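Local coordinates for polyketide synthase PksR (Bacillus subtilis, PDB 4U3V), which works in the synthesis of the antibiotic polyketide bacillaene, the chain here being its double-hotdog enoyl-isomerase domain, at residues A[33-36]-A[37-41]; A[51-54]-A[55-59]. All coordinates share one frame; numbering follows the deposited sequence.

Contact 1 (A[33-36]-A[37-41])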
ATOM      1  N   ASP A  33       2.302  13.160   9.974  1.00 24.97           N
ATOM      2  CA  ASP A  33       1.920  12.101  10.909  1.00 24.16           C
ATOM      3  C   ASP A  33       3.188  11.781  11.740  1.00 23.45           C
ATOM      4  O   ASP A  33       4.286  12.240  11.432  1.00 26.55           O
ATOM      5  CB  ASP A  33       1.410  10.841  10.134  1.00 23.34           C
ATOM      6  CG  ASP A  33       0.512   9.908  10.995  1.00 27.81           C
ATOM      7  OD1 ASP A  33       0.415  10.083  12.236  1.00 26.94           O
ATOM      8  OD2 ASP A  33      -0.112   8.971  10.433  1.00 30.30           O
ATOM      9  N   GLN A  34       3.020  10.979  12.780  1.00 24.55           N
ATOM     10  CA  GLN A  34       4.150  10.621  13.654  1.00 23.85           C
ATOM     11  C   GLN A  34       3.956   9.170  14.045  1.00 25.15           C
ATOM     12  O   GLN A  34       2.841   8.728  14.310  1.00 24.77           O
ATOM     13  CB  GLN A  34       4.145  11.424  14.960  1.00 28.07           C
ATOM     14  CG  GLN A  34       4.347  12.907  14.828  1.00 44.88           C
ATOM     15  CD  GLN A  34       4.762  13.507  16.160  1.00 34.71           C
ATOM     16  OE1 GLN A  34       4.499  12.937  17.215  1.00 47.06           O
ATOM     17  NE2 GLN A  34       5.409  14.652  16.102  1.00 51.75           N
ATOM     18  N   PHE A  35       5.068   8.448  14.140  1.00 26.18           N
ATOM     19  CA  PHE A  35       5.011   7.008  14.462  1.00 23.57           C
ATOM     20  C   PHE A  35       6.002   6.729  15.582  1.00 29.43           C
ATOM     21  O   PHE A  35       7.158   7.140  15.516  1.00 30.10           O
ATOM     22  CB  PHE A  35       5.378   6.161  13.243  1.00 25.55           C
ATOM     23  CG  PHE A  35       4.375   6.254  12.152  1.00 27.09           C
ATOM     24  CD1 PHE A  35       3.241   5.463  12.199  1.00 30.15           C
ATOM     25  CD2 PHE A  35       4.477   7.246  11.178  1.00 25.11           C
ATOM     26  CE1 PHE A  35       2.244   5.577  11.208  1.00 33.81           C
ATOM     27  CE2 PHE A  35       3.480   7.364  10.199  1.00 27.79           C
ATOM     28  CZ  PHE A  35       2.366   6.547  10.227  1.00 27.59           C
ATOM     29  N   THR A  36       5.534   6.039  16.609  1.00 26.51           N
ATOM     30  CA  THR A  36       6.388   5.812  17.796  1.00 28.04           C
ATOM     31  C   THR A  36       6.766   4.318  17.922  1.00 33.07           C
ATOM     32  O   THR A  36       6.066   3.428  17.440  1.00 29.31           O
ATOM     33  CB  THR A  36       5.674   6.317  19.060  1.00 34.93           C
ATOM     34  OG1 THR A  36       6.600   6.330  20.161  1.00 45.41           O
ATOM     35  CG2 THR A  36       4.497   5.449  19.405  1.00 32.34           C
ATOM     36  N   TYR A  37       7.901   4.035  18.553  1.00 33.73           N
ATOM     37  CA  TYR A  37       8.443   2.675  18.589  1.00 35.63           C
ATOM     38  C   TYR A  37       7.394   1.694  19.067  1.00 33.10           C
ATOM     39  O   TYR A  37       7.272   0.585  18.538  1.00 31.19           O
ATOM     40  CB  TYR A  37       9.651   2.614  19.540  1.00 33.67           C
ATOM     41  CG  TYR A  37      10.331   1.268  19.601  1.00 30.71           C
ATOM     42  CD1 TYR A  37      11.174   0.846  18.564  1.00 30.98           C
ATOM     43  CD2 TYR A  37      10.235   0.464  20.743  1.00 34.22           C
ATOM     44  CE1 TYR A  37      11.843  -0.366  18.628  1.00 37.80           C
ATOM     45  CE2 TYR A  37      10.867  -0.776  20.792  1.00 32.15           C
ATOM     46  CZ  TYR A  37      11.672  -1.172  19.740  1.00 39.05           C
ATOM     47  OH  TYR A  37      12.383  -2.358  19.802  1.00 42.13           O
ATOM     48  N   ASP A  38       6.680   2.064  20.117  1.00 29.94           N
ATOM     49  CA  ASP A  38       5.881   1.080  20.842  1.00 37.10           C
ATOM     50  C   ASP A  38       4.456   0.865  20.323  1.00 41.41           C
ATOM     51  O   ASP A  38       3.757   0.014  20.843  1.00 38.41           O
ATOM     52  CB  ASP A  38       5.805   1.423  22.329  1.00 52.37           C
ATOM     53  CG  ASP A  38       7.101   1.138  23.068  1.00 67.01           C
ATOM     54  OD1 ASP A  38       7.909   0.319  22.583  1.00 76.97           O
ATOM     55  OD2 ASP A  38       7.312   1.744  24.142  1.00 87.64           O
ATOM     56  N   GLU A  39       3.983   1.660  19.364  1.00 31.57           N
ATOM     57  CA  GLU A  39       2.589   1.497  18.938  1.00 31.72           C
ATOM     58  C   GLU A  39       2.398   0.276  17.987  1.00 29.78           C
ATOM     59  O   GLU A  39       3.355  -0.167  17.335  1.00 29.54           O
ATOM     60  CB  GLU A  39       2.089   2.783  18.279  1.00 32.12           C
ATOM     61  CG  GLU A  39       2.747   3.073  16.943  1.00 34.04           C
ATOM     62  CD  GLU A  39       2.146   4.299  16.305  1.00 33.79           C
ATOM     63  OE1 GLU A  39       2.794   5.367  16.351  1.00 34.70           O
ATOM     64  OE2 GLU A  39       0.988   4.219  15.826  1.00 34.01           O
ATOM     65  N   PRO A  40       1.178  -0.299  17.936  1.00 33.26           N
ATOM     66  CA  PRO A  40       1.002  -1.569  17.199  1.00 35.84           C
ATOM     67  C   PRO A  40       1.335  -1.482  15.698  1.00 31.79           C
ATOM     68  O   PRO A  40       1.898  -2.415  15.143  1.00 31.25           O
ATOM     69  CB  PRO A  40      -0.486  -1.896  17.403  1.00 38.10           C
ATOM     70  CG  PRO A  40      -0.860  -1.216  18.683  1.00 36.87           C
ATOM     71  CD  PRO A  40       0.043  -0.014  18.837  1.00 38.26           C
ATOM     72  N   TYR A  41       1.102  -0.326  15.077  1.00 29.29           N
ATOM     73  CA  TYR A  41       1.488  -0.143  13.663  1.00 30.42           C
ATOM     74  C   TYR A  41       2.999  -0.358  13.432  1.00 27.49           C
ATOM     75  O   TYR A  41       3.415  -0.819  12.365  1.00 27.47           O
ATOM     76  CB  TYR A  41       1.082   1.261  13.220  1.00 28.03           C
ATOM     77  CG  TYR A  41       1.163   1.493  11.719  1.00 30.00           C
ATOM     78  CD1 TYR A  41       0.078   1.215  10.905  1.00 37.07           C
ATOM     79  CD2 TYR A  41       2.318   2.015  11.132  1.00 25.43           C
ATOM     80  CE1 TYR A  41       0.126   1.479   9.542  1.00 35.64           C
ATOM     81  CE2 TYR A  41       2.363   2.319   9.783  1.00 24.58           C
ATOM     82  CZ  TYR A  41       1.272   2.015   8.986  1.00 31.52           C
ATOM     83  OH  TYR A  41       1.281   2.359   7.637  1.00 30.81           O
TER
HETATM   84  O   HOH W   1       1.555   7.756  16.596  1.00 39.52           O
HETATM   85  O   HOH W   2       7.116   4.576  21.965  1.00 44.58           O
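Thr36 and Glu39 are the ends of a type I beta turn that takes the chain from strand 31-36 of the N-terminal hotdog into helix 40-43. The compact side of the turn belongs to Glu39. Its CG sits between the backbone N and the carbonyl carbon (chi1 69°), and from there the extended chain runs back beside the strand it has just left. OE1 then takes the N-H of Thr36 on its anti lone pair, with Glu39 OE1 to Thr36 N at 2.8 Å and the bond nearly straight at 167°. A buried carboxylate thus holds a strand amide, while its other oxygen, OE2, is hydrogen-bonded to His199. The aliphatic part of the same side chain lies against the Thr36 methyl, with Glu39 CG 3.8 Å from Thr36 CG2. The backbone bond closing the turn is weak: Glu39 N stands 3.3 Å from Thr36 O.

Farther in, Phe35 meets Tyr41 in the buried part of the contact. The planes are turned 29° from one another and slid well apart, so the rings barely overlap, the closest carbons being Phe35 CE1 and Tyr41 CE2 at 3.6 Å. His199 also stacks with Phe35, and the Tyr41 hydroxyl is hydrogen-bonded to Thr57.

Toward solvent the fit is looser and water does the joining. Asp38 and Gln34 are exposed, and the Thr36 hydroxyl, which also bonds to Thr94, has a water 2.6 Å from OG1; that water accepts from Asp38 N at 3.1 Å. A second water ties the strand to the turn by giving one hydrogen to Gln34 O and the other to Glu39 OE1, 2.7 Å away.

Contact 2 (A[51-54]-A[55-59]); sequences RVLV and GATYG
Val54 and Thr57 meet round a single carbonyl oxygen, in the turn where the chain leaves strand 50-52 and enters helix 56-69 of the N-terminal hotdog. Val54 O accepts twice from the same residue. The Thr57 hydroxyl gives its proton to it, OG1 to Val54 O being 2.8 Å, and arrives in the carbonyl plane with a C=O...donor angle of 146°. The Thr57 amide comes from above, 46° out of that plane, with Thr57 N 3.1 Å from Val54 O. With the side chain in this position (chi1 -52°), OG1 lies beside its own backbone N, and that is what lets both donors reach one oxygen. Tyr58 N bonds to Gly55 O in the same three-residue step.

The apolar parts of Val54 and Leu53 pack about the same hydroxyl. Val54 CG2 lies 3.5 Å from Thr57 OG1, and Leu53 CG is 3.6 Å from that oxygen. Both side chains meet Thr57 at about a right angle, so hydrocarbon lies against the hydroxyl from both, while its hydrogen bonds go to Val54 O and the Tyr41 hydroxyl. The Thr57 methyl is a more distant neighbour, 4.2 Å from Leu53 CD2. The carbonyl of Leu53 is served by a water, which donates to Leu53 O at 2.6 Å and also bonds to Tyr58 OH.

Around this buried turn, Phe35 of strand 31-36 touches both Leu53 and Thr57, Tyr41 of helix 40-43 packs on Leu53 and Val54, and His45 of strand 45-47 borders Val54; farther along, the Tyr58 ring meets that of Tyr83 on strand 75-83.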
ATOM      1  N   ARG A  51      12.446  -2.519  13.664  1.00 34.56           N
ATOM      2  CA  ARG A  51      11.089  -2.028  13.334  1.00 33.68           C
ATOM      3  C   ARG A  51      11.141  -1.026  12.187  1.00 32.87           C
ATOM      4  O   ARG A  51      11.734   0.039  12.325  1.00 35.82           O
ATOM      5  CB  ARG A  51      10.457  -1.461  14.580  1.00 31.61           C
ATOM      6  CG  ARG A  51      10.383  -2.533  15.665  1.00 38.30           C
ATOM      7  CD  ARG A  51       9.307  -2.283  16.685  1.00 42.21           C
ATOM      8  NE  ARG A  51       9.509  -3.143  17.861  1.00 45.87           N
ATOM      9  CZ  ARG A  51       8.900  -2.985  19.036  1.00 48.26           C
ATOM     10  NH1 ARG A  51       8.043  -1.983  19.235  1.00 39.16           N
ATOM     11  NH2 ARG A  51       9.143  -3.837  20.028  1.00 48.66           N
ATOM     12  N   VAL A  52      10.693  -1.443  11.003  1.00 30.20           N
ATOM     13  CA  VAL A  52      10.830  -0.643   9.792  1.00 30.20           C
ATOM     14  C   VAL A  52       9.434  -0.180   9.386  1.00 30.89           C
ATOM     15  O   VAL A  52       8.511  -0.992   9.341  1.00 27.41           O
ATOM     16  CB  VAL A  52      11.396  -1.509   8.651  1.00 30.89           C
ATOM     17  CG1 VAL A  52      11.343  -0.772   7.315  1.00 33.07           C
ATOM     18  CG2 VAL A  52      12.808  -2.001   8.987  1.00 40.34           C
ATOM     19  N   LEU A  53       9.227   1.128   9.213  1.00 26.94           N
ATOM     20  CA  LEU A  53       7.864   1.591   8.906  1.00 24.81           C
ATOM     21  C   LEU A  53       7.408   0.942   7.595  1.00 23.90           C
ATOM     22  O   LEU A  53       8.160   0.925   6.606  1.00 25.32           O
ATOM     23  CB  LEU A  53       7.864   3.125   8.774  1.00 27.49           C
ATOM     24  CG  LEU A  53       6.491   3.801   8.726  1.00 28.81           C
ATOM     25  CD1 LEU A  53       5.780   3.600  10.056  1.00 28.16           C
ATOM     26  CD2 LEU A  53       6.710   5.286   8.468  1.00 32.22           C
ATOM     27  N   VAL A  54       6.173   0.410   7.566  1.00 25.89           N
ATOM     28  CA  VAL A  54       5.757  -0.306   6.371  1.00 25.87           C
ATOM     29  C   VAL A  54       5.690   0.656   5.178  1.00 26.16           C
ATOM     30  O   VAL A  54       5.230   1.802   5.310  1.00 26.23           O
ATOM     31  CB  VAL A  54       4.411  -1.036   6.545  1.00 31.58           C
ATOM     32  CG1 VAL A  54       4.553  -2.220   7.489  1.00 35.38           C
ATOM     33  CG2 VAL A  54       3.332  -0.068   7.007  1.00 26.67           C
ATOM     34  N   GLY A  55       6.143   0.191   4.017  1.00 28.77           N
ATOM     35  CA  GLY A  55       6.123   1.025   2.798  1.00 26.79           C
ATOM     36  C   GLY A  55       4.725   1.492   2.370  1.00 27.32           C
ATOM     37  O   GLY A  55       4.569   2.554   1.761  1.00 26.82           O
ATOM     38  N   ALA A  56       3.712   0.718   2.758  1.00 25.99           N
ATOM     39  CA  ALA A  56       2.306   1.099   2.557  1.00 24.73           C
ATOM     40  C   ALA A  56       1.923   2.493   3.097  1.00 22.51           C
ATOM     41  O   ALA A  56       0.943   3.097   2.643  1.00 25.31           O
ATOM     42  CB  ALA A  56       1.404  -0.004   3.151  1.00 23.70           C
ATOM     43  N   THR A  57       2.661   2.973   4.105  1.00 24.34           N
ATOM     44  CA  THR A  57       2.411   4.270   4.684  1.00 25.38           C
ATOM     45  C   THR A  57       2.451   5.359   3.619  1.00 23.41           C
ATOM     46  O   THR A  57       1.692   6.311   3.641  1.00 25.15           O
ATOM     47  CB  THR A  57       3.448   4.565   5.794  1.00 28.58           C
ATOM     48  OG1 THR A  57       3.484   3.453   6.722  1.00 25.63           O
ATOM     49  CG2 THR A  57       3.050   5.831   6.562  1.00 30.95           C
ATOM     50  N   TYR A  58       3.404   5.251   2.708  1.00 23.16           N
ATOM     51  CA  TYR A  58       3.733   6.378   1.829  1.00 24.75           C
ATOM     52  C   TYR A  58       2.638   6.734   0.829  1.00 24.80           C
ATOM     53  O   TYR A  58       2.357   7.926   0.638  1.00 26.50           O
ATOM     54  CB  TYR A  58       5.062   6.134   1.123  1.00 23.76           C
ATOM     55  CG  TYR A  58       6.168   5.815   2.061  1.00 24.89           C
ATOM     56  CD1 TYR A  58       6.401   6.633   3.154  1.00 28.79           C
ATOM     57  CD2 TYR A  58       7.005   4.710   1.854  1.00 27.84           C
ATOM     58  CE1 TYR A  58       7.374   6.317   4.070  1.00 33.18           C
ATOM     59  CE2 TYR A  58       8.006   4.406   2.760  1.00 31.21           C
ATOM     60  CZ  TYR A  58       8.188   5.223   3.855  1.00 37.37           C
ATOM     61  OH  TYR A  58       9.170   4.956   4.763  1.00 43.18           O
ATOM     62  N   GLY A  59       2.019   5.728   0.195  1.00 25.86           N
ATOM     63  CA  GLY A  59       0.917   6.011  -0.753  1.00 25.00           C
ATOM     64  C   GLY A  59      -0.256   6.674  -0.018  1.00 27.33           C
ATOM     65  O   GLY A  59      -0.895   7.605  -0.531  1.00 27.47           O
TER
HETATM   66  O   HOH W   3      10.043   2.448   5.592  1.00 29.26           O

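In the fold
Contact 1 closes before contact 2 opens, and the short strand 45-47 lies in the chain between them. Their centres are 11 Å apart, both within the N-terminal hotdog: contact 1 about 17 Å from the centre of the chain, contact 2 about 8 Å. Each is a strand-to-helix junction, one leaving the outermost strand 31-36, the other leading into helix 56-69. They touch directly. The hydrogen bond between the two contacts from Tyr41 OH to Thr57 OG1 spans 2.6 Å, and Tyr37 O probably accepts from Arg51 NH1 at 2.8 Å. Two successive turns are thereby joined, linking the outermost strand 31-36 to the beginning of helix 56-69.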